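Long-range contact in gifsy-2 prophage ATP-binding sugar transporter-like protein (Salmonella typhimurium LT2, PDB 2PP6), which is of uncertain role, a prophage-encoded barrel protein that may bind ATP and take part in sugar transport: residues A[56-61]-A[86-91]. Numbering follows the deposited sequence.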
loop_
_atom_site.group_PDB
_atom_site.type_symbol
_atom_site.label_atom_id
_atom_site.label_comp_id
_atom_site.label_asym_id
_atom_site.label_seq_id
_atom_site.Cartn_x
_atom_site.Cartn_y
_atom_site.Cartn_z
ATOM N N VAL A 56 -8.069 11.045 -17.102
ATOM C CA VAL A 56 -6.841 11.541 -16.507
ATOM C C VAL A 56 -5.655 10.923 -17.262
ATOM O O VAL A 56 -5.676 9.752 -17.634
ATOM C CB VAL A 56 -6.777 11.283 -14.982
ATOM C CG1 VAL A 56 -8.094 10.792 -14.490
ATOM C CG2 VAL A 56 -5.662 10.359 -14.652
ATOM N N VAL A 57 -4.644 11.744 -17.521
ATOM C CA VAL A 57 -3.467 11.356 -18.282
ATOM C C VAL A 57 -2.363 10.712 -17.460
ATOM O O VAL A 57 -1.800 11.338 -16.566
ATOM C CB VAL A 57 -2.897 12.594 -19.007
ATOM C CG1 VAL A 57 -1.731 12.199 -19.909
ATOM C CG2 VAL A 57 -3.994 13.243 -19.817
ATOM N N PHE A 58 -2.021 9.473 -17.782
ATOM C CA PHE A 58 -0.981 8.782 -17.032
ATOM C C PHE A 58 0.435 8.880 -17.589
ATOM O O PHE A 58 1.392 8.919 -16.827
ATOM C CB PHE A 58 -1.362 7.320 -16.841
ATOM C CG PHE A 58 -2.359 7.099 -15.733
ATOM C CD1 PHE A 58 -2.009 6.380 -14.606
ATOM C CD2 PHE A 58 -3.647 7.626 -15.817
ATOM C CE1 PHE A 58 -2.930 6.188 -13.570
ATOM C CE2 PHE A 58 -4.572 7.434 -14.791
ATOM C CZ PHE A 58 -4.217 6.718 -13.667
ATOM N N SER A 59 0.580 8.940 -18.904
ATOM C CA SER A 59 1.904 9.033 -19.506
ATOM C C SER A 59 2.586 10.319 -19.046
ATOM O O SER A 59 1.922 11.343 -18.845
ATOM C CB SER A 59 1.774 9.023 -21.026
ATOM O OG SER A 59 1.088 7.862 -21.451
ATOM N N GLY A 60 3.908 10.278 -18.873
ATOM C CA GLY A 60 4.617 11.471 -18.429
ATOM C C GLY A 60 5.267 12.217 -19.575
ATOM O O GLY A 60 6.016 13.158 -19.354
ATOM N N ASN A 61 4.971 11.812 -20.808
ATOM C CA ASN A 61 5.599 12.441 -21.955
ATOM C C ASN A 61 4.750 13.472 -22.686
ATOM O O ASN A 61 5.115 13.905 -23.773
ATOM C CB ASN A 61 6.095 11.368 -22.937
ATOM C CG ASN A 61 4.963 10.615 -23.614
ATOM O OD1 ASN A 61 4.013 10.200 -22.960
ATOM N ND2 ASN A 61 5.078 10.413 -24.922
ATOM N N ASN A 86 -4.669 13.887 -8.204
ATOM C CA ASN A 86 -3.476 13.358 -7.564
ATOM C C ASN A 86 -2.278 13.760 -8.407
ATOM O O ASN A 86 -1.387 12.948 -8.686
ATOM C CB ASN A 86 -3.556 11.840 -7.450
ATOM C CG ASN A 86 -4.792 11.384 -6.710
ATOM O OD1 ASN A 86 -5.917 11.645 -7.134
ATOM N ND2 ASN A 86 -4.593 10.712 -5.588
ATOM N N GLY A 87 -2.283 15.023 -8.830
ATOM C CA GLY A 87 -1.190 15.552 -9.619
ATOM C C GLY A 87 -1.182 15.193 -11.090
ATOM O O GLY A 87 -0.221 15.511 -11.782
ATOM N N LYS A 88 -2.222 14.525 -11.580
ATOM C CA LYS A 88 -2.268 14.178 -12.989
ATOM C C LYS A 88 -3.324 14.967 -13.713
ATOM O O LYS A 88 -4.386 15.266 -13.187
ATOM C CB LYS A 88 -2.535 12.701 -13.184
ATOM C CG LYS A 88 -1.476 11.847 -12.593
ATOM C CD LYS A 88 -1.577 10.455 -13.129
ATOM C CE LYS A 88 -1.049 9.483 -12.122
ATOM N NZ LYS A 88 -1.898 9.584 -10.899
ATOM N N PRO A 89 -3.041 15.315 -14.953
ATOM C CA PRO A 89 -3.996 16.084 -15.748
ATOM C C PRO A 89 -5.343 15.396 -15.916
ATOM O O PRO A 89 -5.424 14.296 -16.432
ATOM C CB PRO A 89 -3.291 16.228 -17.097
ATOM C CG PRO A 89 -1.850 16.099 -16.757
ATOM C CD PRO A 89 -1.847 14.992 -15.740
ATOM N N GLN A 90 -6.407 16.028 -15.458
ATOM C CA GLN A 90 -7.712 15.447 -15.674
ATOM C C GLN A 90 -8.331 16.340 -16.736
ATOM O O GLN A 90 -8.621 17.499 -16.463
ATOM C CB GLN A 90 -8.561 15.479 -14.425
ATOM C CG GLN A 90 -9.978 15.176 -14.781
ATOM C CD GLN A 90 -10.842 15.018 -13.589
ATOM O OE1 GLN A 90 -10.761 14.020 -12.886
ATOM N NE2 GLN A 90 -11.684 16.012 -13.335
ATOM N N LEU A 91 -8.525 15.797 -17.936
ATOM C CA LEU A 91 -9.062 16.565 -19.048
ATOM C C LEU A 91 -10.563 16.424 -19.317
ATOM O O LEU A 91 -11.134 15.326 -19.261
ATOM C CB LEU A 91 -8.304 16.199 -20.324
ATOM C CG LEU A 91 -6.789 15.988 -20.217
ATOM C CD1 LEU A 91 -6.214 15.705 -21.613
ATOM C CD2 LEU A 91 -6.126 17.209 -19.604
#
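Val57 N donates to Pro89 O (2.9 Å, N-H...O angle 160°), the one hydrogen bond between 56-61 and 86-91. The same carbonyl receives a CA-H...O contact from Val56 CA at 3.1 Å, so two neighbouring residues of one strand share a single acceptor. Next along the ladder, Val56 and Gln90 form an antiparallel non-hydrogen-bonded pair with CA atoms 4.1 Å apart.

The tightly packed part is apolar and gathers round Val57. Its CG2, anti to the carbonyl carbon (CG1 takes the place anti to N, chi1 -175°), meets Leu91 CD1 at 3.8 Å and Pro89 CB at 4.1 Å. Pro64 touches both Pro89 and Leu91, while Val36 and Val62 add to the packing about Val57.

These strands, 53-57 and 88-95, are adjacent in an antiparallel sheet closed into a barrel: strand 32-38 continues the sheet beyond the first, strand 75-85 beyond the second. The contact sits where strand 53-57 ends and strand 88-95 begins.

The looser side is carried by the long chain of Lys88. Its methylenes run past Val57 O, and CD lies over the centre of one face of the Phe58 ring, 4.2 Å from the centroid, a CH-pi contact. The bend at chi4 (62°) sets NZ off-centre above the ring, 4.8 Å from its centroid, as a cation-pi partner; Lys88 NZ also has a long, weak ion pair with Asp16 of helix 2-23. Ile19 and Ala20 of this helix touch Phe58 too. Asn86, in the turn joining strands 75-85 and 88-95, packs on Asp9 of a second subunit.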